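Local coordinates for protein translation initiation factor 4E (Ascaris suum, PDB 3M94) that binds the trimethylated m2,2,7G mRNA cap and probably helps recruit capped mRNAs for the initiation of translation, at residues A[7-12]-A[102-107]; A[46-51]-A[91-96]; A[78-83]-A[162-167]; A[106-111]-A[143-148]. One frame throughout, in Å; residues are numbered along the deposited sequence.

Contact 1: A[7-12]-A[102-107]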
loop_
_atom_site.group_PDB
_atom_site.type_symbol
_atom_site.label_atom_id
_atom_site.label_comp_id
_atom_site.label_asym_id
_atom_site.label_seq_id
_atom_site.Cartn_x
_atom_site.Cartn_y
_atom_site.Cartn_z
ATOM N N CYS A 7 -6.454 3.067 14.072
ATOM C CA CYS A 7 -6.943 4.300 13.472
ATOM C C CYS A 7 -7.937 4.063 12.340
ATOM O O CYS A 7 -8.230 2.928 11.986
ATOM C CB CYS A 7 -5.782 5.184 13.020
ATOM S SG CYS A 7 -4.780 4.435 11.727
ATOM N N HIS A 8 -8.476 5.152 11.810
ATOM C CA HIS A 8 -9.404 5.106 10.690
ATOM C C HIS A 8 -8.594 5.031 9.399
ATOM O O HIS A 8 -7.580 5.726 9.246
ATOM C CB HIS A 8 -10.240 6.378 10.648
ATOM C CG HIS A 8 -11.257 6.489 11.733
ATOM N ND1 HIS A 8 -10.922 6.535 13.070
ATOM C CD2 HIS A 8 -12.606 6.598 11.678
ATOM C CE1 HIS A 8 -12.021 6.663 13.792
ATOM N NE2 HIS A 8 -13.057 6.691 12.972
ATOM N N TRP A 9 -9.068 4.201 8.478
ATOM C CA TRP A 9 -8.455 4.025 7.174
ATOM C C TRP A 9 -9.499 4.290 6.097
ATOM O O TRP A 9 -10.653 3.873 6.233
ATOM C CB TRP A 9 -7.926 2.591 7.018
ATOM C CG TRP A 9 -6.817 2.259 7.976
ATOM C CD1 TRP A 9 -6.959 1.732 9.240
ATOM C CD2 TRP A 9 -5.411 2.453 7.769
ATOM N NE1 TRP A 9 -5.713 1.566 9.816
ATOM C CE2 TRP A 9 -4.751 2.005 8.940
ATOM C CE3 TRP A 9 -4.639 2.937 6.694
ATOM C CZ2 TRP A 9 -3.351 2.041 9.079
ATOM C CZ3 TRP A 9 -3.245 2.965 6.825
ATOM C CH2 TRP A 9 -2.617 2.527 8.022
ATOM N N ALA A 10 -9.089 4.946 5.017
ATOM C CA ALA A 10 -9.988 5.156 3.871
ATOM C C ALA A 10 -9.502 4.382 2.643
ATOM O O ALA A 10 -8.311 4.388 2.313
ATOM C CB ALA A 10 -10.136 6.613 3.549
ATOM N N LEU A 11 -10.453 3.703 1.992
ATOM C CA LEU A 11 -10.202 3.025 0.734
ATOM C C LEU A 11 -10.571 3.970 -0.411
ATOM O O LEU A 11 -11.641 4.569 -0.396
ATOM C CB LEU A 11 -11.016 1.727 0.646
ATOM C CG LEU A 11 -10.913 0.925 -0.657
ATOM C CD1 LEU A 11 -9.553 0.243 -0.788
ATOM C CD2 LEU A 11 -12.007 -0.118 -0.659
ATOM N N TRP A 12 -9.648 4.117 -1.366
ATOM C CA TRP A 12 -9.856 4.938 -2.562
ATOM C C TRP A 12 -9.732 4.024 -3.789
ATOM O O TRP A 12 -9.057 2.987 -3.755
ATOM C CB TRP A 12 -8.823 6.069 -2.672
ATOM C CG TRP A 12 -8.745 7.030 -1.502
ATOM C CD1 TRP A 12 -8.240 6.770 -0.256
ATOM C CD2 TRP A 12 -9.158 8.413 -1.486
ATOM N NE1 TRP A 12 -8.314 7.899 0.529
ATOM C CE2 TRP A 12 -8.880 8.916 -0.197
ATOM C CE3 TRP A 12 -9.729 9.270 -2.439
ATOM C CZ2 TRP A 12 -9.163 10.234 0.171
ATOM C CZ3 TRP A 12 -10.012 10.584 -2.080
ATOM C CH2 TRP A 12 -9.729 11.054 -0.781
ATOM N N ALA A 102 -1.293 -6.175 7.119
ATOM C CA ALA A 102 -0.092 -5.737 7.849
ATOM C C ALA A 102 -0.263 -4.295 8.315
ATOM O O ALA A 102 0.017 -4.003 9.455
ATOM C CB ALA A 102 1.169 -5.902 7.004
ATOM N N ILE A 103 -0.784 -3.414 7.460
ATOM C CA ILE A 103 -0.993 -2.035 7.892
ATOM C C ILE A 103 -2.125 -1.795 8.897
ATOM O O ILE A 103 -1.876 -1.173 9.926
ATOM C CB ILE A 103 -0.991 -0.979 6.743
ATOM C CG1 ILE A 103 -2.290 -0.983 5.937
ATOM C CG2 ILE A 103 0.284 -1.131 5.874
ATOM C CD1 ILE A 103 -2.291 0.044 4.750
ATOM N N ILE A 104 -3.348 -2.269 8.617
ATOM C CA ILE A 104 -4.448 -2.074 9.562
ATOM C C ILE A 104 -4.216 -2.787 10.909
ATOM O O ILE A 104 -4.702 -2.347 11.943
ATOM C CB ILE A 104 -5.812 -2.455 8.965
ATOM C CG1 ILE A 104 -5.966 -3.984 8.835
ATOM C CG2 ILE A 104 -6.033 -1.709 7.603
ATOM C CD1 ILE A 104 -7.357 -4.388 8.344
ATOM N N GLY A 105 -3.476 -3.893 10.871
ATOM C CA GLY A 105 -3.177 -4.673 12.058
ATOM C C GLY A 105 -1.945 -4.143 12.766
ATOM O O GLY A 105 -1.500 -4.733 13.727
ATOM N N GLU A 106 -1.418 -3.017 12.286
ATOM C CA GLU A 106 -0.300 -2.295 12.912
ATOM C C GLU A 106 0.920 -3.199 13.134
ATOM O O GLU A 106 1.423 -3.324 14.234
ATOM C CB GLU A 106 -0.748 -1.595 14.213
ATOM C CG GLU A 106 -1.910 -0.624 13.993
ATOM C CD GLU A 106 -1.459 0.696 13.396
ATOM O OE1 GLU A 106 -0.238 0.967 13.480
ATOM O OE2 GLU A 106 -2.319 1.464 12.860
ATOM N N GLN A 107 1.376 -3.821 12.050
ATOM C CA GLN A 107 2.428 -4.824 12.116
ATOM C C GLN A 107 3.795 -4.209 11.916
ATOM O O GLN A 107 4.782 -4.923 11.880
ATOM C CB GLN A 107 2.182 -5.897 11.046
ATOM C CG GLN A 107 0.986 -6.773 11.339
ATOM C CD GLN A 107 1.192 -7.604 12.576
ATOM O OE1 GLN A 107 2.074 -8.459 12.618
ATOM N NE2 GLN A 107 0.398 -7.346 13.600
HETATM O O HOH W 1 -4.897 0.598 12.308
#
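Trp9, on strand 4-14 of the curved antiparallel eIF4E sheet, lays its indole against the last turn of helix 88-104, which a Schellman motif ends. Ile103 comes first: its CD1 meets Trp9 CZ3 at 3.7 Å, its CG1 stands over one face of the indole, toward the rim, and its carbonyl O lies 3.6 Å from Trp9 CZ2. Ile104 covers the pyrrole end of that face. Its CG2 sits 3.9 Å from the centroid of the Trp9 five-membered ring and 8° off the normal, a CH-pi contact; Cys7 SG is above the rim of the opposite face. Leu59 of the neighbouring strand touches both isoleucines. At Gly105 the chain leaves the helix, and this residue makes backbone hydrogen bonds to a bound peptide. Glu106, with positive phi, is the C' residue of the motif, closed by Gln107 N to Ala102 O and Glu106 N to Ile103 O. The bend of its side chain at chi2 (-78°) turns CD back toward the strand. A water in the plane of the indole joins the two segments: it accepts from Trp9 NE1 at 2.8 Å, donates to Ile104 O at 3.0 Å, and donates to Glu106 OE2 at 2.8 Å.

Contact 2: A[46-51]-A[91-96]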
loop_
_atom_site.group_PDB
_atom_site.type_symbol
_atom_site.label_atom_id
_atom_site.label_comp_id
_atom_site.label_asym_id
_atom_site.label_seq_id
_atom_site.Cartn_x
_atom_site.Cartn_y
_atom_site.Cartn_z
ATOM N N GLN A 46 -14.123 -5.453 -6.031
ATOM C CA GLN A 46 -13.430 -6.255 -7.038
ATOM C C GLN A 46 -11.968 -6.515 -6.666
ATOM O O GLN A 46 -11.283 -5.635 -6.155
ATOM C CB GLN A 46 -13.506 -5.534 -8.380
ATOM C CG GLN A 46 -13.097 -6.356 -9.576
ATOM C CD GLN A 46 -13.313 -5.617 -10.890
ATOM O OE1 GLN A 46 -13.640 -4.421 -10.909
ATOM N NE2 GLN A 46 -13.126 -6.331 -12.001
ATOM N N ALA A 47 -11.499 -7.731 -6.946
ATOM C CA ALA A 47 -10.104 -8.108 -6.709
ATOM C C ALA A 47 -9.204 -7.191 -7.542
ATOM O O ALA A 47 -9.596 -6.751 -8.643
ATOM C CB ALA A 47 -9.884 -9.573 -7.073
ATOM N N ALA A 48 -8.024 -6.877 -7.006
ATOM C CA ALA A 48 -7.075 -6.022 -7.714
ATOM C C ALA A 48 -6.800 -6.585 -9.111
ATOM O O ALA A 48 -6.837 -5.845 -10.102
ATOM C CB ALA A 48 -5.772 -5.886 -6.918
ATOM N N SER A 49 -6.577 -7.896 -9.176
ATOM C CA SER A 49 -6.223 -8.590 -10.422
ATOM C C SER A 49 -7.298 -8.445 -11.481
ATOM O O SER A 49 -7.006 -8.569 -12.662
ATOM C CB SER A 49 -5.953 -10.073 -10.165
ATOM O OG SER A 49 -7.033 -10.679 -9.469
ATOM N N GLY A 50 -8.529 -8.163 -11.043
ATOM C CA GLY A 50 -9.669 -8.008 -11.935
ATOM C C GLY A 50 -9.815 -6.619 -12.522
ATOM O O GLY A 50 -10.633 -6.415 -13.421
ATOM N N LEU A 51 -9.047 -5.655 -12.010
ATOM C CA LEU A 51 -9.189 -4.264 -12.460
ATOM C C LEU A 51 -8.730 -4.069 -13.905
ATOM O O LEU A 51 -7.920 -4.838 -14.415
ATOM C CB LEU A 51 -8.452 -3.297 -11.536
ATOM C CG LEU A 51 -8.948 -3.169 -10.083
ATOM C CD1 LEU A 51 -8.059 -2.214 -9.318
ATOM C CD2 LEU A 51 -10.411 -2.710 -9.998
ATOM N N LEU A 91 0.295 -13.697 -7.629
ATOM C CA LEU A 91 0.878 -12.814 -6.607
ATOM C C LEU A 91 0.117 -11.502 -6.342
ATOM O O LEU A 91 0.128 -11.007 -5.213
ATOM C CB LEU A 91 2.348 -12.497 -6.914
ATOM C CG LEU A 91 3.381 -13.635 -6.984
ATOM C CD1 LEU A 91 4.746 -13.120 -7.472
ATOM C CD2 LEU A 91 3.522 -14.362 -5.645
ATOM N N LEU A 92 -0.524 -10.931 -7.362
ATOM C CA LEU A 92 -1.113 -9.590 -7.212
ATOM C C LEU A 92 -2.082 -9.447 -6.006
ATOM O O LEU A 92 -1.830 -8.638 -5.099
ATOM C CB LEU A 92 -1.748 -9.084 -8.509
ATOM C CG LEU A 92 -2.137 -7.601 -8.426
ATOM C CD1 LEU A 92 -0.886 -6.744 -8.141
ATOM C CD2 LEU A 92 -2.849 -7.124 -9.677
ATOM N N ASP A 93 -3.149 -10.247 -5.985
ATOM C CA ASP A 93 -4.139 -10.188 -4.894
ATOM C C ASP A 93 -3.580 -10.581 -3.531
ATOM O O ASP A 93 -3.941 -9.978 -2.516
ATOM C CB ASP A 93 -5.371 -11.036 -5.210
ATOM C CG ASP A 93 -6.105 -10.555 -6.440
ATOM O OD1 ASP A 93 -5.928 -9.378 -6.833
ATOM O OD2 ASP A 93 -6.844 -11.373 -7.029
ATOM N N HIS A 94 -2.708 -11.585 -3.516
ATOM C CA HIS A 94 -2.043 -12.020 -2.290
ATOM C C HIS A 94 -1.181 -10.892 -1.709
ATOM O O HIS A 94 -1.311 -10.558 -0.540
ATOM C CB HIS A 94 -1.204 -13.272 -2.560
ATOM C CG HIS A 94 -0.528 -13.828 -1.345
ATOM N ND1 HIS A 94 -1.176 -14.643 -0.439
ATOM C CD2 HIS A 94 0.748 -13.708 -0.899
ATOM C CE1 HIS A 94 -0.334 -14.986 0.522
ATOM N NE2 HIS A 94 0.839 -14.430 0.269
ATOM N N TYR A 95 -0.313 -10.307 -2.536
ATOM C CA TYR A 95 0.527 -9.185 -2.118
ATOM C C TYR A 95 -0.298 -8.029 -1.534
ATOM O O TYR A 95 -0.004 -7.550 -0.443
ATOM C CB TYR A 95 1.385 -8.692 -3.285
ATOM C CG TYR A 95 2.672 -9.475 -3.552
ATOM C CD1 TYR A 95 3.569 -9.044 -4.532
ATOM C CD2 TYR A 95 3.004 -10.627 -2.819
ATOM C CE1 TYR A 95 4.769 -9.739 -4.793
ATOM C CE2 TYR A 95 4.208 -11.330 -3.066
ATOM C CZ TYR A 95 5.080 -10.878 -4.066
ATOM O OH TYR A 95 6.265 -11.545 -4.328
ATOM N N TRP A 96 -1.323 -7.596 -2.272
ATOM C CA TRP A 96 -2.198 -6.494 -1.856
ATOM C C TRP A 96 -2.903 -6.763 -0.528
ATOM O O TRP A 96 -2.822 -5.951 0.381
ATOM C CB TRP A 96 -3.211 -6.177 -2.958
ATOM C CG TRP A 96 -4.190 -5.057 -2.656
ATOM C CD1 TRP A 96 -5.532 -5.144 -2.685
ATOM C CD2 TRP A 96 -3.877 -3.690 -2.322
ATOM N NE1 TRP A 96 -6.092 -3.921 -2.393
ATOM C CE2 TRP A 96 -5.094 -3.010 -2.174
ATOM C CE3 TRP A 96 -2.676 -2.979 -2.137
ATOM C CZ2 TRP A 96 -5.167 -1.647 -1.826
ATOM C CZ3 TRP A 96 -2.743 -1.621 -1.825
ATOM C CH2 TRP A 96 -3.985 -0.970 -1.670
#
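The carboxylate of Asp93 is gripped by Ser49 through both oxygens, each met on its syn side. OD1 uses its syn lone pair for the backbone N of Ser49 (2.8 Å, 153° at the hydrogen), while the hydroxyl OG of Ser49 donates to OD2 over a short 2.5 Å, 23° out of the carboxylate plane. Ala47 CB also lies near the group, 3.5 Å from Asp93 OD2. The other flat group, the Trp96 indole, is approached obliquely by Ala48 CB, 4.3 Å from its CD1. Ser49 OG stands between its backbone N and carbonyl carbon (chi1 53°), on the side where its own N-H also reaches Asp93. Leu92 CD2 adds an apolar contact to Ser49 CA at 3.8 Å. The contact ties the 3-10 turn 48-50, in the loop before strand 56-61, to helix 88-104 on the back of the eIF4E fold, and Arg88 of this helix also bonds to Ser49 O. Two donors from one residue hold the carboxylate's rotation, and would probably favour its ionised form.

Contact 3: A[78-83]-A[162-167]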
loop_
_atom_site.group_PDB
_atom_site.type_symbol
_atom_site.label_atom_id
_atom_site.label_comp_id
_atom_site.label_asym_id
_atom_site.label_seq_id
_atom_site.Cartn_x
_atom_site.Cartn_y
_atom_site.Cartn_z
ATOM N N ARG A 78 8.251 5.839 -1.042
ATOM C CA ARG A 78 7.555 4.576 -1.095
ATOM C C ARG A 78 8.500 3.398 -1.257
ATOM O O ARG A 78 9.524 3.489 -1.945
ATOM C CB ARG A 78 6.546 4.575 -2.248
ATOM C CG ARG A 78 7.202 4.514 -3.612
ATOM C CD ARG A 78 6.198 4.525 -4.732
ATOM N NE ARG A 78 6.885 4.306 -6.001
ATOM C CZ ARG A 78 6.299 4.325 -7.190
ATOM N NH1 ARG A 78 5.004 4.563 -7.294
ATOM N NH2 ARG A 78 7.019 4.116 -8.284
ATOM N N TRP A 79 8.157 2.295 -0.602
ATOM C CA TRP A 79 8.719 0.998 -0.963
ATOM C C TRP A 79 7.928 0.508 -2.172
ATOM O O TRP A 79 6.693 0.489 -2.131
ATOM C CB TRP A 79 8.572 0.016 0.189
ATOM C CG TRP A 79 9.661 0.175 1.199
ATOM C CD1 TRP A 79 9.563 0.757 2.423
ATOM C CD2 TRP A 79 11.027 -0.220 1.045
ATOM N NE1 TRP A 79 10.782 0.734 3.057
ATOM C CE2 TRP A 79 11.702 0.145 2.223
ATOM C CE3 TRP A 79 11.748 -0.859 0.023
ATOM C CZ2 TRP A 79 13.058 -0.110 2.412
ATOM C CZ3 TRP A 79 13.093 -1.106 0.213
ATOM C CH2 TRP A 79 13.731 -0.736 1.395
ATOM N N LEU A 80 8.638 0.139 -3.240
ATOM C CA LEU A 80 8.016 -0.318 -4.477
ATOM C C LEU A 80 8.253 -1.810 -4.702
ATOM O O LEU A 80 9.390 -2.282 -4.635
ATOM C CB LEU A 80 8.546 0.488 -5.672
ATOM C CG LEU A 80 8.119 0.069 -7.085
ATOM C CD1 LEU A 80 6.623 0.312 -7.327
ATOM C CD2 LEU A 80 8.965 0.798 -8.158
ATOM N N VAL A 81 7.168 -2.542 -4.946
ATOM C CA VAL A 81 7.243 -3.960 -5.305
ATOM C C VAL A 81 6.675 -4.086 -6.726
ATOM O O VAL A 81 5.495 -3.812 -6.942
ATOM C CB VAL A 81 6.366 -4.845 -4.383
ATOM C CG1 VAL A 81 6.622 -6.322 -4.653
ATOM C CG2 VAL A 81 6.569 -4.513 -2.897
ATOM N N VAL A 82 7.512 -4.457 -7.692
ATOM C CA VAL A 82 7.018 -4.772 -9.038
ATOM C C VAL A 82 6.531 -6.218 -9.080
ATOM O O VAL A 82 7.149 -7.111 -8.507
ATOM C CB VAL A 82 8.054 -4.472 -10.178
ATOM C CG1 VAL A 82 8.346 -2.966 -10.248
ATOM C CG2 VAL A 82 9.354 -5.282 -10.007
ATOM N N VAL A 83 5.395 -6.433 -9.733
ATOM C CA VAL A 83 4.822 -7.769 -9.863
ATOM C C VAL A 83 5.000 -8.173 -11.331
ATOM O O VAL A 83 4.484 -7.500 -12.230
ATOM C CB VAL A 83 3.331 -7.760 -9.410
ATOM C CG1 VAL A 83 2.712 -9.137 -9.464
ATOM C CG2 VAL A 83 3.218 -7.203 -8.006
ATOM N N ARG A 162 12.664 -1.687 -3.588
ATOM C CA ARG A 162 13.405 -0.449 -3.438
ATOM C C ARG A 162 12.582 0.665 -2.845
ATOM O O ARG A 162 11.353 0.717 -2.996
ATOM C CB ARG A 162 14.058 -0.015 -4.762
ATOM C CG ARG A 162 13.125 0.148 -5.942
ATOM C CD ARG A 162 13.907 0.207 -7.244
ATOM N NE ARG A 162 13.096 -0.281 -8.360
ATOM C CZ ARG A 162 12.488 0.491 -9.261
ATOM N NH1 ARG A 162 12.591 1.811 -9.203
ATOM N NH2 ARG A 162 11.774 -0.064 -10.230
ATOM N N TYR A 163 13.278 1.544 -2.144
ATOM C CA TYR A 163 12.664 2.689 -1.543
ATOM C C TYR A 163 13.140 3.906 -2.314
ATOM O O TYR A 163 14.343 4.113 -2.486
ATOM C CB TYR A 163 13.023 2.814 -0.053
ATOM C CG TYR A 163 12.272 3.955 0.579
ATOM C CD1 TYR A 163 10.954 3.791 1.002
ATOM C CD2 TYR A 163 12.853 5.222 0.695
ATOM C CE1 TYR A 163 10.238 4.839 1.545
ATOM C CE2 TYR A 163 12.144 6.281 1.239
ATOM C CZ TYR A 163 10.833 6.076 1.656
ATOM O OH TYR A 163 10.125 7.117 2.192
ATOM N N GLU A 164 12.193 4.706 -2.780
ATOM C CA GLU A 164 12.510 5.889 -3.566
ATOM C C GLU A 164 11.658 7.061 -3.128
ATOM O O GLU A 164 10.538 6.869 -2.644
ATOM C CB GLU A 164 12.289 5.602 -5.048
ATOM C CG GLU A 164 11.032 4.797 -5.293
ATOM C CD GLU A 164 10.779 4.510 -6.744
ATOM O OE1 GLU A 164 9.722 4.952 -7.237
ATOM O OE2 GLU A 164 11.618 3.838 -7.386
ATOM N N VAL A 165 12.208 8.267 -3.276
ATOM C CA VAL A 165 11.457 9.518 -3.088
ATOM C C VAL A 165 10.330 9.544 -4.118
ATOM O O VAL A 165 10.400 8.834 -5.131
ATOM C CB VAL A 165 12.384 10.771 -3.224
ATOM C CG1 VAL A 165 11.608 12.084 -3.008
ATOM C CG2 VAL A 165 13.548 10.691 -2.243
ATOM N N HIS A 166 9.274 10.310 -3.845
ATOM C CA HIS A 166 8.172 10.428 -4.799
ATOM C C HIS A 166 8.632 11.253 -5.985
ATOM O O HIS A 166 9.210 12.327 -5.798
ATOM C CB HIS A 166 6.919 11.039 -4.150
ATOM C CG HIS A 166 6.270 10.144 -3.137
ATOM N ND1 HIS A 166 5.911 8.843 -3.417
ATOM C CD2 HIS A 166 5.919 10.362 -1.849
ATOM C CE1 HIS A 166 5.373 8.294 -2.343
ATOM N NE2 HIS A 166 5.363 9.195 -1.379
ATOM N N LYS A 167 8.396 10.735 -7.191
ATOM C CA LYS A 167 8.819 11.396 -8.430
ATOM C C LYS A 167 7.777 12.390 -8.948
ATOM O O LYS A 167 6.611 12.045 -9.149
ATOM C CB LYS A 167 9.113 10.366 -9.537
#
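Trp79 and Tyr163 cross at about a right angle on the helix-covered side of the sheet, where strands 77-83 and 161-165 run antiparallel. They form a non-hydrogen-bonded pair, with CA atoms 4.3 Å apart. Tyr163 CB stands over the centre of the Trp79 six-membered ring, 3.6 Å from its centroid, and the tyrosine edge then points at the five-membered ring, an edge-to-face stack with planes at 59°. Tyr163 has CG anti to the backbone N (chi1 -175°), which sets the start of its ring beside Trp79. The polar ends are held elsewhere: Trp79 NE1 bonds to Asn142 O, Tyr163 OH to Thr133 OG1.

On the other side, Arg78 and Glu164 lie side by side, pointing the same way, above their hydrogen-bonded backbone pair. Glu164 OE1 takes Arg78 NH2 at 3.0 Å and, weakly, Arg78 NE; its OE2 forms a salt bridge with Arg162 NH1 at 2.9 Å. Leu80 reaches both guanidiniums: its CD1 lies over a face of Arg78, and its CD2 over a face of Arg162, 3.6 Å from Arg162 NH2. His166 CE1 lies 3.9 Å from Arg78 CB, and its ring also meets that of Trp68, a cap-pocket residue. One carboxylate thus serves two arginines, whose NH2 (Arg78) and NH1 (Arg162) are 6.1 Å apart, and its negative charge probably offsets their mutual repulsion close to the bound cap.

Contact 4: A[106-111]-A[143-148]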
loop_
_atom_site.group_PDB
_atom_site.type_symbol
_atom_site.label_atom_id
_atom_site.label_comp_id
_atom_site.label_asym_id
_atom_site.label_seq_id
_atom_site.Cartn_x
_atom_site.Cartn_y
_atom_site.Cartn_z
ATOM N N GLU A 106 -1.418 -3.017 12.286
ATOM C CA GLU A 106 -0.300 -2.295 12.912
ATOM C C GLU A 106 0.920 -3.199 13.134
ATOM O O GLU A 106 1.423 -3.324 14.234
ATOM C CB GLU A 106 -0.748 -1.595 14.213
ATOM C CG GLU A 106 -1.910 -0.624 13.993
ATOM C CD GLU A 106 -1.459 0.696 13.396
ATOM O OE1 GLU A 106 -0.238 0.967 13.480
ATOM O OE2 GLU A 106 -2.319 1.464 12.860
ATOM N N GLN A 107 1.376 -3.821 12.050
ATOM C CA GLN A 107 2.428 -4.824 12.116
ATOM C C GLN A 107 3.795 -4.209 11.916
ATOM O O GLN A 107 4.782 -4.923 11.880
ATOM C CB GLN A 107 2.182 -5.897 11.046
ATOM C CG GLN A 107 0.986 -6.773 11.339
ATOM C CD GLN A 107 1.192 -7.604 12.576
ATOM O OE1 GLN A 107 2.074 -8.459 12.618
ATOM N NE2 GLN A 107 0.398 -7.346 13.600
ATOM N N PHE A 108 3.869 -2.887 11.790
ATOM C CA PHE A 108 5.177 -2.267 11.605
ATOM C C PHE A 108 5.842 -1.719 12.883
ATOM O O PHE A 108 6.608 -0.771 12.826
ATOM C CB PHE A 108 5.129 -1.267 10.441
ATOM C CG PHE A 108 4.764 -1.909 9.136
ATOM C CD1 PHE A 108 3.425 -2.092 8.780
ATOM C CD2 PHE A 108 5.764 -2.374 8.274
ATOM C CE1 PHE A 108 3.080 -2.714 7.566
ATOM C CE2 PHE A 108 5.433 -2.993 7.056
ATOM C CZ PHE A 108 4.101 -3.170 6.708
ATOM N N GLU A 109 5.527 -2.335 14.029
ATOM C CA GLU A 109 6.250 -2.104 15.286
ATOM C C GLU A 109 6.154 -0.644 15.760
ATOM O O GLU A 109 5.064 -0.094 15.839
ATOM C CB GLU A 109 7.706 -2.593 15.147
ATOM C CG GLU A 109 7.789 -4.111 14.885
ATOM C CD GLU A 109 9.168 -4.609 14.423
ATOM O OE1 GLU A 109 10.124 -3.814 14.285
ATOM O OE2 GLU A 109 9.285 -5.823 14.172
ATOM N N ASP A 110 7.278 0.002 16.061
ATOM C CA ASP A 110 7.212 1.381 16.546
ATOM C C ASP A 110 7.313 2.392 15.404
ATOM O O ASP A 110 7.575 3.573 15.627
ATOM C CB ASP A 110 8.274 1.652 17.643
ATOM C CG ASP A 110 9.574 0.910 17.408
ATOM O OD1 ASP A 110 9.706 0.225 16.375
ATOM O OD2 ASP A 110 10.479 1.006 18.262
ATOM N N ASN A 111 7.087 1.920 14.182
ATOM C CA ASN A 111 7.287 2.730 12.999
ATOM C C ASN A 111 5.961 3.105 12.324
ATOM O O ASN A 111 5.948 3.786 11.290
ATOM C CB ASN A 111 8.218 1.988 12.024
ATOM C CG ASN A 111 9.627 1.793 12.597
ATOM O OD1 ASN A 111 10.239 2.738 13.096
ATOM N ND2 ASN A 111 10.140 0.567 12.525
ATOM N N LEU A 143 14.221 1.383 6.294
ATOM C CA LEU A 143 14.823 0.078 6.085
ATOM C C LEU A 143 14.002 -0.938 6.842
ATOM O O LEU A 143 13.693 -2.000 6.321
ATOM C CB LEU A 143 16.300 0.033 6.524
ATOM C CG LEU A 143 17.035 -1.320 6.466
ATOM C CD1 LEU A 143 17.073 -1.896 5.048
ATOM C CD2 LEU A 143 18.468 -1.251 7.064
ATOM N N ARG A 144 13.631 -0.595 8.071
ATOM C CA ARG A 144 12.921 -1.532 8.920
ATOM C C ARG A 144 11.538 -1.849 8.364
ATOM O O ARG A 144 11.121 -3.009 8.317
ATOM C CB ARG A 144 12.828 -1.012 10.357
ATOM C CG ARG A 144 12.217 -2.031 11.308
ATOM C CD ARG A 144 12.942 -3.367 11.161
ATOM N NE ARG A 144 12.443 -4.389 12.071
ATOM C CZ ARG A 144 12.478 -5.692 11.813
ATOM N NH1 ARG A 144 12.972 -6.129 10.663
ATOM N NH2 ARG A 144 12.010 -6.560 12.701
ATOM N N ILE A 145 10.836 -0.816 7.933
ATOM C CA ILE A 145 9.544 -0.996 7.291
ATOM C C ILE A 145 9.673 -1.941 6.086
ATOM O O ILE A 145 8.842 -2.821 5.889
ATOM C CB ILE A 145 8.928 0.364 6.907
ATOM C CG1 ILE A 145 8.488 1.102 8.174
ATOM C CG2 ILE A 145 7.743 0.177 5.975
ATOM C CD1 ILE A 145 8.069 2.541 7.965
ATOM N N GLY A 146 10.731 -1.768 5.306
ATOM C CA GLY A 146 10.963 -2.585 4.131
ATOM C C GLY A 146 11.229 -4.027 4.472
ATOM O O GLY A 146 10.761 -4.923 3.773
ATOM N N GLN A 147 11.987 -4.261 5.542
ATOM C CA GLN A 147 12.308 -5.627 5.945
ATOM C C GLN A 147 11.018 -6.359 6.344
ATOM O O GLN A 147 10.803 -7.496 5.941
ATOM C CB GLN A 147 13.382 -5.660 7.053
ATOM C CG GLN A 147 14.748 -5.076 6.621
ATOM C CD GLN A 147 15.724 -4.798 7.795
ATOM O OE1 GLN A 147 15.315 -4.522 8.927
ATOM N NE2 GLN A 147 17.017 -4.869 7.510
ATOM N N ILE A 148 10.156 -5.692 7.105
ATOM C CA ILE A 148 8.869 -6.264 7.501
ATOM C C ILE A 148 7.964 -6.495 6.276
ATOM O O ILE A 148 7.335 -7.532 6.173
ATOM C CB ILE A 148 8.144 -5.385 8.562
ATOM C CG1 ILE A 148 8.925 -5.388 9.883
ATOM C CG2 ILE A 148 6.719 -5.886 8.811
ATOM C CD1 ILE A 148 8.639 -4.192 10.774
#
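Helix 139-153, on the back of the eIF4E sheet, is met by the loop that follows helix 88-104, through Phe108, Glu109 and Asn111 against Arg144, Ile145 and Ile148. Phe108 lies in the buried part: its CE2 lies 3.6 Å from Ile148 CG2, while the carbonyl O of Ile145 sits near the ring plane at the edge, 3.6 Å from the same CE2. Leu131 and Ile115 of the sheet touch this phenyl ring too. Asn111 adds its CB against Ile145 CG1 at 4.0 Å. Nearer the surface, Glu109 and Arg144 cross at about a right angle in a salt bridge, carboxylate and guanidinium planes 50° apart. Arg144 NE donates to Glu109 OE1 at 3.3 Å, on the syn side but 25° out of the carboxylate plane, and NH2 gives OE2 a weak bond of 3.2 Å. Arg144 NH1 makes a further weak bond to Gln147 OE1. Ile148 packs against both charged groups, its CG1 over the centre of the Arg144 guanidinium, 4.0 Å from the plane, and its CD1 3.7 Å from Glu109 CD.

In the fold
Contacts 1 and 2 lie on one helix, 88-104, with centres about 17 Å apart. Contacts 1 and 4 share Glu106 and Gln107, and Phe108 CE1 of contact 4 packs at 3.6 Å on Ile103 CG2 of contact 1. Strand 77-83 of contact 3 packs on the helices of contacts 2 and 4: Tyr95 CE1 of segment 91-96 meets Val81 CG1 at 3.9 Å, and Trp79 CD1 rests 4.0 Å from Ile145 CG2 of helix 139-153. Contact 3 is also the one beside the cap, the Arg78 side chain being about 5 Å from the bound trimethylguanosine diphosphate, against about 12 Å for Leu92 of contact 2. The bound peptide lies instead at contacts 1 and 4.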